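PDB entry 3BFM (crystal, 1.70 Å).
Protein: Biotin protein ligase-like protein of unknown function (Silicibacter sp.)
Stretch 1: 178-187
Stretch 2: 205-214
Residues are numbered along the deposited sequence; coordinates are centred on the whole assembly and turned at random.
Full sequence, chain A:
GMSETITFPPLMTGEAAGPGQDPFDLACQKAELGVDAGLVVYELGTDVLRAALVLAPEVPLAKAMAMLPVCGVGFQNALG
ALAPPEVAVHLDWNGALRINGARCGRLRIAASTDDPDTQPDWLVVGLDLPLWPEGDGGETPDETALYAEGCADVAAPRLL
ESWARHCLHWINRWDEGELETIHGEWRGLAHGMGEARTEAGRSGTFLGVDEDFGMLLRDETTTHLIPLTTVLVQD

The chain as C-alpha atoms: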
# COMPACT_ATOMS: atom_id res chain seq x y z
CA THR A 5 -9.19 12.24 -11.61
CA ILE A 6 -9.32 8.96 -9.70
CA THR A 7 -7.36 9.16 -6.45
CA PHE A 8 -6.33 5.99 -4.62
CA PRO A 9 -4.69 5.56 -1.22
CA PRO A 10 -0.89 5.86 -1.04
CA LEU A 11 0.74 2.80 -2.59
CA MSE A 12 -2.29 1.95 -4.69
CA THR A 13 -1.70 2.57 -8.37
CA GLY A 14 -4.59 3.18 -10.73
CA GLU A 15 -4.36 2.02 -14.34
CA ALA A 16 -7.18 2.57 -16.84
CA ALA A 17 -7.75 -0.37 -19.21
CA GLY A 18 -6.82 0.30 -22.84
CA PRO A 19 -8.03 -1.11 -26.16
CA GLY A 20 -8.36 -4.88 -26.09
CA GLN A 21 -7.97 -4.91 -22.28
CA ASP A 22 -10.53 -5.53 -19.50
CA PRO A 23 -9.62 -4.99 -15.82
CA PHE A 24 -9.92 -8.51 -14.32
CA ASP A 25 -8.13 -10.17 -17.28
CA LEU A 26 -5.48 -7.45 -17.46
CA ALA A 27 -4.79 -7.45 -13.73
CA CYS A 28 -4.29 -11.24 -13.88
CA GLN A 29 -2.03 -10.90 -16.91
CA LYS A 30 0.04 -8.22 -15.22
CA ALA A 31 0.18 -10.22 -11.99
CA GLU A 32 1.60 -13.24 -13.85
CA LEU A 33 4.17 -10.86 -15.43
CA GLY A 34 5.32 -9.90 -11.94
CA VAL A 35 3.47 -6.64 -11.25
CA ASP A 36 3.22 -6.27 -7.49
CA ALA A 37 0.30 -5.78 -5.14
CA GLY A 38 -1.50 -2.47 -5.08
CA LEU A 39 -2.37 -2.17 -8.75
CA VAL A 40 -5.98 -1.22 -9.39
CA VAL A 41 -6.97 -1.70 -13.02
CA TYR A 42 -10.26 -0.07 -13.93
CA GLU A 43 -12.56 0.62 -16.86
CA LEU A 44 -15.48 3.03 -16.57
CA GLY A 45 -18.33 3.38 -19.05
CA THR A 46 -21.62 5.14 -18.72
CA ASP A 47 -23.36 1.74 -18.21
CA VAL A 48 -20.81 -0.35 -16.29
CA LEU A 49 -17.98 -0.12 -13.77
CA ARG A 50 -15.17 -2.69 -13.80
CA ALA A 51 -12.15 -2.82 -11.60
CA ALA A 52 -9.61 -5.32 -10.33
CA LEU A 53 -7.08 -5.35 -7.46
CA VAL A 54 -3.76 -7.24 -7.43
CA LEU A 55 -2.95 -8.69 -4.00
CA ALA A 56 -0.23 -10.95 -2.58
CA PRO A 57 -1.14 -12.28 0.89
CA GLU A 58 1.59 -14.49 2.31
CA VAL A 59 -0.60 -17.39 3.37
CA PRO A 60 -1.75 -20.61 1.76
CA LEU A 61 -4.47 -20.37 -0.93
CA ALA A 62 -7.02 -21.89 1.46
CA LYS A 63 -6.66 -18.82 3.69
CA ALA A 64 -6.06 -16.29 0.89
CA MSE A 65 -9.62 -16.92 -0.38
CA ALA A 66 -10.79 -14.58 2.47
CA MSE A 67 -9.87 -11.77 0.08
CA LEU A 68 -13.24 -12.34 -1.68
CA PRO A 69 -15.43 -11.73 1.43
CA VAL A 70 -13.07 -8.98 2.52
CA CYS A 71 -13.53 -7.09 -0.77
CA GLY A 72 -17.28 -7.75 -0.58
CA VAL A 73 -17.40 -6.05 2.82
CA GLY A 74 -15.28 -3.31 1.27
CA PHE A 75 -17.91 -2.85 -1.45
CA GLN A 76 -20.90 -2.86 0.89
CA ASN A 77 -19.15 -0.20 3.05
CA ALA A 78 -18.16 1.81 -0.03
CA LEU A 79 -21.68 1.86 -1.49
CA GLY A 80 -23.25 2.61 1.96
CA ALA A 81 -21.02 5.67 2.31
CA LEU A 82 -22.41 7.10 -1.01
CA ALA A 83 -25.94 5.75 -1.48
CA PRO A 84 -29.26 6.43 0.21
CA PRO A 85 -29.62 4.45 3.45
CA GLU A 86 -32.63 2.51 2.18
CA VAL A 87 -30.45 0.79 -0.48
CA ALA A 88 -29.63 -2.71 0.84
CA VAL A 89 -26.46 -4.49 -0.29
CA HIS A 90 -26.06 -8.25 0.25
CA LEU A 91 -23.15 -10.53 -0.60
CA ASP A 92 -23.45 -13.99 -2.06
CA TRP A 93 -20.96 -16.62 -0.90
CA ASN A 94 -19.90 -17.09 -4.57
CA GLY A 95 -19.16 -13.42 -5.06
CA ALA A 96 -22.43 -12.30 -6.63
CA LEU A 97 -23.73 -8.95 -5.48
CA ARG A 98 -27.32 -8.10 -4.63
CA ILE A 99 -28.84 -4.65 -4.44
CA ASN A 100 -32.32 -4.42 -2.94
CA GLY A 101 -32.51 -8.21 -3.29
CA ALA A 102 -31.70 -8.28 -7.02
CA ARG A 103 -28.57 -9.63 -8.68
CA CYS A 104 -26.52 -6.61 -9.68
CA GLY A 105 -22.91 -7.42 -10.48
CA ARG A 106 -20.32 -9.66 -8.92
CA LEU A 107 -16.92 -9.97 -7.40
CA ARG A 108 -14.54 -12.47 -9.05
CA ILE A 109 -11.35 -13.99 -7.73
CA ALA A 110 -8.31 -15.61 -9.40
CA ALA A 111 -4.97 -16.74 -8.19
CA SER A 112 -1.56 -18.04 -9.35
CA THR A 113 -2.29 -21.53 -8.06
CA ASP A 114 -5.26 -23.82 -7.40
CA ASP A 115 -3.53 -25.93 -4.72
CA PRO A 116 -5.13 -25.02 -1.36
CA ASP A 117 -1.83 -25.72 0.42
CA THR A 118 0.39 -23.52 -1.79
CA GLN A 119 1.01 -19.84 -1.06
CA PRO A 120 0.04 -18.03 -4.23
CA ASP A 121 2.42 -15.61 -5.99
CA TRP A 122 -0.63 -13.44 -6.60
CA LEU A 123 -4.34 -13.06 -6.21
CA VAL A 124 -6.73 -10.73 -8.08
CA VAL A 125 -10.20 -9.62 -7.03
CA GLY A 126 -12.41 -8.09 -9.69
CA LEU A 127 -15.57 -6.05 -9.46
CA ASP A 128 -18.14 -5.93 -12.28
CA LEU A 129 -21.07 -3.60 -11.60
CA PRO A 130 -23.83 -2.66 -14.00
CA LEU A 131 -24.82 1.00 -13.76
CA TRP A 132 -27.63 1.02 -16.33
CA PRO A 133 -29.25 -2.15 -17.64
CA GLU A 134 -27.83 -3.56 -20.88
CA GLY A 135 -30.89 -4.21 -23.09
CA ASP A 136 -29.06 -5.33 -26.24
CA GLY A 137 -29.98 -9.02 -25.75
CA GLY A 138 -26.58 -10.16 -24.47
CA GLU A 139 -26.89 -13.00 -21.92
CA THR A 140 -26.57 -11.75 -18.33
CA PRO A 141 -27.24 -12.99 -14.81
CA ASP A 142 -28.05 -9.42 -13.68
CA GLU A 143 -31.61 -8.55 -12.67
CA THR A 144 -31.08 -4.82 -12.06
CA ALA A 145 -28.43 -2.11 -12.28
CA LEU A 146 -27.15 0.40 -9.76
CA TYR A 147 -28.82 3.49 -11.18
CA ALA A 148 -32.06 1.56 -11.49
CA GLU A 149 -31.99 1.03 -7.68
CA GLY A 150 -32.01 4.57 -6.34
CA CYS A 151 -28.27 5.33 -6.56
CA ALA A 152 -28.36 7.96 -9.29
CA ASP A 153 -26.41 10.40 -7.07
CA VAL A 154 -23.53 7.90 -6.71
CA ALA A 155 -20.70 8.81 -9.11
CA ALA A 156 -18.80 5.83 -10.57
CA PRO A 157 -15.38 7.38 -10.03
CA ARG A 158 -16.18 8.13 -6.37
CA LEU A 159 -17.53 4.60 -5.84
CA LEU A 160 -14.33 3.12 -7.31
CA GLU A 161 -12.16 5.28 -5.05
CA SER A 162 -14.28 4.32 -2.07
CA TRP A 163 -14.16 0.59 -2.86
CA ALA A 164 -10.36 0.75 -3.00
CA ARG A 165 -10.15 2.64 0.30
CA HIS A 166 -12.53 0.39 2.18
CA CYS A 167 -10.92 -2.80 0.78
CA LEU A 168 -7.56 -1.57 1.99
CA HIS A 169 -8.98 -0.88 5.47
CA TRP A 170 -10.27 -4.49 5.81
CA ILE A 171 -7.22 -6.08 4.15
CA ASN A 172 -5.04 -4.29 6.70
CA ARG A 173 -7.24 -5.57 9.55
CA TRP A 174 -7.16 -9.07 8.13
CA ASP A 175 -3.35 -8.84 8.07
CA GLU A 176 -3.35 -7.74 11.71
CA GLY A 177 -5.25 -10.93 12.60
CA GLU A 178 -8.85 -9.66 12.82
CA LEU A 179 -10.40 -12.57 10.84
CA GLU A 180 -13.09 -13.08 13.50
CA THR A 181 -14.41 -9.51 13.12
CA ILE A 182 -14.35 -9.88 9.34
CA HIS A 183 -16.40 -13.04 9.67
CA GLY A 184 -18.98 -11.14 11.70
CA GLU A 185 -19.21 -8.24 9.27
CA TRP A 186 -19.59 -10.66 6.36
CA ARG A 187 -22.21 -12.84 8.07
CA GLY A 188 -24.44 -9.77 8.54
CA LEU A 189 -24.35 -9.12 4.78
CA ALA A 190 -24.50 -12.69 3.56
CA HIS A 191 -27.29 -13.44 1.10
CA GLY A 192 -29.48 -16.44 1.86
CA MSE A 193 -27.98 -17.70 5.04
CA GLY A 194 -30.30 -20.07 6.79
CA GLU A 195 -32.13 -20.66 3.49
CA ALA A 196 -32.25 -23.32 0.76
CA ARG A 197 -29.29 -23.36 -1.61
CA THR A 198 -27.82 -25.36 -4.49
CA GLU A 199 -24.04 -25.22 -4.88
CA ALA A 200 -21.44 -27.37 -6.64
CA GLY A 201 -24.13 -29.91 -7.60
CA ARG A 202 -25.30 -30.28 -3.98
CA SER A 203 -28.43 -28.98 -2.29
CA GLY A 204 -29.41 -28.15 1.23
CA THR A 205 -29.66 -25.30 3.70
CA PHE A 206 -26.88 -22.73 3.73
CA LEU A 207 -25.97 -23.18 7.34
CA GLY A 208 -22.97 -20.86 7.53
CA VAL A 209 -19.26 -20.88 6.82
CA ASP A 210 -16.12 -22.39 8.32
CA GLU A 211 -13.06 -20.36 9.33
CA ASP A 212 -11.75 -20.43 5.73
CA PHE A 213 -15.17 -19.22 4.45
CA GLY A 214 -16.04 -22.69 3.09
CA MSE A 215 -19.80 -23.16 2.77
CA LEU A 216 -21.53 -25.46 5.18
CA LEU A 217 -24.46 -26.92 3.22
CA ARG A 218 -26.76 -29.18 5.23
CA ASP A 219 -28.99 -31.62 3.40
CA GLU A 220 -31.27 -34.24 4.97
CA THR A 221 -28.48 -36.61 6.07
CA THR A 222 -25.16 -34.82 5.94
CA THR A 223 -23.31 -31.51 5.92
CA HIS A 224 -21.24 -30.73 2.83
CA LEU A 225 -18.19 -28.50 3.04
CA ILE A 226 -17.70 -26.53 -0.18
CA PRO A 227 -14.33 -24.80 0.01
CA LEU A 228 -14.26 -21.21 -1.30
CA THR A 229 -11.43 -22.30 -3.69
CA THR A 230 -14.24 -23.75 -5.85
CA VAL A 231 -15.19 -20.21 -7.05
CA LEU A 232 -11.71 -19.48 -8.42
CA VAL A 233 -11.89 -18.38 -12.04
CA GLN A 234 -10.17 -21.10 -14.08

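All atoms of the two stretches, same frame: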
# COMPACT_ATOMS: atom_id res chain seq x y z
N GLU A 178 -7.45 -9.88 12.43
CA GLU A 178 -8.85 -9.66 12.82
C GLU A 178 -9.85 -10.44 11.99
O GLU A 178 -10.92 -9.94 11.68
CB GLU A 178 -9.20 -8.17 12.75
CG GLU A 178 -8.31 -7.30 13.57
CD GLU A 178 -8.97 -5.97 13.84
OE1 GLU A 178 -10.00 -5.95 14.57
OE2 GLU A 178 -8.46 -4.94 13.33
N LEU A 179 -9.51 -11.67 11.62
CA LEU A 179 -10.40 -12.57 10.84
C LEU A 179 -11.78 -12.72 11.48
O LEU A 179 -12.80 -12.67 10.79
CB LEU A 179 -9.72 -13.95 10.65
CG LEU A 179 -10.45 -15.02 9.84
CD1 LEU A 179 -10.62 -14.53 8.43
CD2 LEU A 179 -9.71 -16.36 9.88
N GLU A 180 -11.83 -12.88 12.80
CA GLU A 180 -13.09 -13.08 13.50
C GLU A 180 -14.07 -11.92 13.29
O GLU A 180 -15.26 -12.14 13.05
CB GLU A 180 -12.84 -13.29 15.00
CG GLU A 180 -14.03 -13.80 15.72
N THR A 181 -13.58 -10.69 13.35
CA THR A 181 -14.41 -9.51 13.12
C THR A 181 -14.89 -9.45 11.66
O THR A 181 -16.04 -9.11 11.38
CB THR A 181 -13.62 -8.22 13.42
OG1 THR A 181 -13.15 -8.26 14.78
CG2 THR A 181 -14.47 -7.00 13.21
N ILE A 182 -14.00 -9.80 10.75
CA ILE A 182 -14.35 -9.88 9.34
C ILE A 182 -15.46 -10.88 9.13
O ILE A 182 -16.43 -10.58 8.43
CB ILE A 182 -13.11 -10.24 8.50
CG1 ILE A 182 -12.18 -9.01 8.49
CG2 ILE A 182 -13.50 -10.66 7.06
CD1 ILE A 182 -10.77 -9.30 8.06
N HIS A 183 -15.34 -12.04 9.76
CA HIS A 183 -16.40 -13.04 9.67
C HIS A 183 -17.75 -12.47 10.09
O HIS A 183 -18.77 -12.70 9.44
CB HIS A 183 -16.07 -14.29 10.50
CG HIS A 183 -15.43 -15.38 9.72
ND1 HIS A 183 -16.13 -16.24 8.91
CD2 HIS A 183 -14.13 -15.74 9.61
CE1 HIS A 183 -15.30 -17.08 8.33
NE2 HIS A 183 -14.08 -16.81 8.75
N GLY A 184 -17.75 -11.74 11.20
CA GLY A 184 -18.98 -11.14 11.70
C GLY A 184 -19.57 -10.12 10.76
O GLY A 184 -20.77 -10.13 10.52
N GLU A 185 -18.73 -9.24 10.21
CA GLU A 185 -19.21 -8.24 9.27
C GLU A 185 -19.84 -8.92 8.07
O GLU A 185 -20.93 -8.52 7.62
CB GLU A 185 -18.07 -7.34 8.79
CG GLU A 185 -17.52 -6.42 9.84
CD GLU A 185 -18.57 -5.49 10.44
OE1 GLU A 185 -19.36 -4.91 9.66
OE2 GLU A 185 -18.60 -5.36 11.68
N TRP A 186 -19.15 -9.95 7.56
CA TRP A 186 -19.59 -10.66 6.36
C TRP A 186 -20.89 -11.43 6.61
O TRP A 186 -21.84 -11.37 5.80
CB TRP A 186 -18.49 -11.60 5.81
CG TRP A 186 -18.87 -12.15 4.51
CD1 TRP A 186 -18.68 -11.56 3.28
CD2 TRP A 186 -19.60 -13.35 4.27
NE1 TRP A 186 -19.25 -12.33 2.29
CE2 TRP A 186 -19.79 -13.44 2.88
CE3 TRP A 186 -20.05 -14.38 5.09
CZ2 TRP A 186 -20.44 -14.50 2.29
CZ3 TRP A 186 -20.72 -15.46 4.49
CH2 TRP A 186 -20.90 -15.51 3.11
N ARG A 187 -20.99 -12.10 7.75
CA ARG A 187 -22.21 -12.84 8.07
C ARG A 187 -23.45 -11.94 8.07
O ARG A 187 -24.50 -12.37 7.59
CB ARG A 187 -22.07 -13.58 9.43
CG ARG A 187 -23.37 -14.11 9.99
CD ARG A 187 -23.17 -14.86 11.30
NE ARG A 187 -24.31 -15.73 11.55
CZ ARG A 187 -24.42 -17.00 11.14
NH1 ARG A 187 -23.46 -17.60 10.45
NH2 ARG A 187 -25.52 -17.69 11.44
N THR A 205 -29.55 -26.59 3.02
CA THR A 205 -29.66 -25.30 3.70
C THR A 205 -28.27 -24.68 3.90
O THR A 205 -27.33 -25.33 4.36
CB THR A 205 -30.33 -25.46 5.07
OG1 THR A 205 -31.66 -25.95 4.86
CG2 THR A 205 -30.39 -24.14 5.84
N PHE A 206 -28.13 -23.41 3.54
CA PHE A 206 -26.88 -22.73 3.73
C PHE A 206 -26.78 -22.39 5.19
O PHE A 206 -27.33 -21.39 5.67
CB PHE A 206 -26.81 -21.51 2.80
CG PHE A 206 -25.61 -20.64 2.98
CD1 PHE A 206 -24.42 -21.10 3.54
CD2 PHE A 206 -25.66 -19.33 2.51
CE1 PHE A 206 -23.35 -20.27 3.68
CE2 PHE A 206 -24.58 -18.47 2.68
CZ PHE A 206 -23.43 -18.94 3.24
N LEU A 207 -26.05 -23.23 5.90
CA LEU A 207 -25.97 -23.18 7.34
C LEU A 207 -25.08 -22.06 7.83
O LEU A 207 -25.43 -21.32 8.74
CB LEU A 207 -25.39 -24.50 7.82
CG LEU A 207 -25.66 -24.92 9.24
CD1 LEU A 207 -27.17 -25.14 9.39
CD2 LEU A 207 -24.84 -26.19 9.49
N GLY A 208 -23.88 -21.97 7.26
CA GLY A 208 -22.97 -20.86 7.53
C GLY A 208 -21.66 -21.16 6.85
O GLY A 208 -21.64 -21.93 5.86
N VAL A 209 -20.57 -20.62 7.39
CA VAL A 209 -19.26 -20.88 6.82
C VAL A 209 -18.25 -21.31 7.88
O VAL A 209 -18.41 -20.98 9.04
CB VAL A 209 -18.72 -19.64 6.07
CG1 VAL A 209 -19.69 -19.23 4.93
CG2 VAL A 209 -18.51 -18.48 7.02
N ASP A 210 -17.23 -22.04 7.45
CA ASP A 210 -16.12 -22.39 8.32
C ASP A 210 -15.12 -21.26 8.36
O ASP A 210 -15.34 -20.20 7.72
CB ASP A 210 -15.52 -23.76 7.95
CG ASP A 210 -14.54 -23.71 6.79
OD1 ASP A 210 -14.37 -22.65 6.16
OD2 ASP A 210 -13.92 -24.77 6.53
N GLU A 211 -14.02 -21.43 9.11
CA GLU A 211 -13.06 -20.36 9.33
C GLU A 211 -12.39 -19.88 8.04
O GLU A 211 -12.00 -18.70 7.94
CB GLU A 211 -11.99 -20.79 10.33
CG GLU A 211 -10.94 -21.72 9.75
N ASP A 212 -12.25 -20.78 7.07
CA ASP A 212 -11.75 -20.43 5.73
C ASP A 212 -12.83 -19.98 4.73
O ASP A 212 -12.57 -19.93 3.51
CB ASP A 212 -10.96 -21.59 5.14
CG ASP A 212 -9.69 -21.90 5.90
OD1 ASP A 212 -9.24 -21.06 6.73
OD2 ASP A 212 -9.13 -22.99 5.66
N PHE A 213 -14.02 -19.69 5.24
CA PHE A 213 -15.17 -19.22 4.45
C PHE A 213 -15.71 -20.28 3.51
O PHE A 213 -16.39 -19.95 2.56
CB PHE A 213 -14.90 -17.90 3.70
CG PHE A 213 -14.81 -16.70 4.59
CD1 PHE A 213 -15.92 -15.93 4.89
CD2 PHE A 213 -13.58 -16.31 5.09
CE1 PHE A 213 -15.79 -14.79 5.70
CE2 PHE A 213 -13.44 -15.20 5.89
CZ PHE A 213 -14.54 -14.44 6.20
N GLY A 214 -15.44 -21.55 3.82
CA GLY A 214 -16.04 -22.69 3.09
C GLY A 214 -17.50 -22.81 3.47
O GLY A 214 -17.86 -22.57 4.63

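Contact between the helix 179-187 and the segment 205-214, a short strand (205-209) followed by a turn. The axes of helix and strand run roughly antiparallel, at 152°, and come no closer than 10.5 Å, so side chains bridge the gap; the contact buries 422 Å² in all, summed over both sides.

The polar part of the contact is a single hydrogen bond: His183 NE2 donates to the backbone oxygen Glu211 O at 2.9 Å, with an N-H...O angle of 163°. The acceptor lies near the plane of the imidazole, as the N-H bond does, and the 163° angle puts it nearly in line with that bond. Because NE2 is the donor, it carries a hydrogen. The CA-to-CB bond of His183 points sideways, yet chi1 of -95°, between the usual wells, places the ring end close to the turn. There His183 CE1 also comes within 3.2 Å of Asp210 O and, at the ring edge, within 3.7 Å of Val209 CG2.

The aromatic contacts centre on Phe213, which has the largest area covered by the other stretch, 96 Å², and whose ring meets two aromatic residues of the helix in different ways. With His183 it forms an offset stack: centroids 3.8 Å apart, planes only 5° from parallel, and His183 NE2 over the phenyl face, 3.3 Å from Phe213 CE2. The imidazole thus uses its edge for the hydrogen bond and one face for the stack, and the two contacts do not compete. Toward Trp186 the same phenyl ring turns its edge: it is directed at the face of the indole five-membered ring, with centroids 5.8 Å apart and planes at 87°.

Among the apolar contacts, Leu179, Ile182 and Trp186 supply further carbon contacts to the Phe213 ring. Leu179 CD1 approaches Phe213 CE2 at 3.9 Å and Trp186 CB approaches Phe213 CE1 at 4.2 Å, both near the plane of the phenyl ring; Ile182 CG2 lies 4.0 Å from Phe213 CZ. The six-membered end of the indole reaches toward the strand, where Trp186 CZ3 is 3.9 Å from Val209 CG1 and Trp186 CH2 is 4.3 Å from Phe206 CZ, the latter an edge-to-edge approach. The Arg187 side chain, with chi1 to chi3 all t, brings Arg187 NH1 to 4.4 Å from Gly208 CA, near the guanidinium plane.

Backbone hydrogen bonds support both sides. On the helix, Arg187 N hydrogen-bonds to His183 O and Trp186 N to Ile182 O, each at 2.9 Å, part of the i to i+4 pattern that spaces the contacting side chains along one side. In the other stretch, residues 210-213 form a type I beta turn, with Phe213 N hydrogen-bonded to Asp210 O at 2.9 Å. Two more hydrogen bonds tie Asp210 to Gly214: Asp210 N to Gly214 O at 2.9 Å, and Gly214 N to the side-chain atom Asp210 OD1 at 2.8 Å. From this turn, Glu211 O and the Phe213 ring both contact His183.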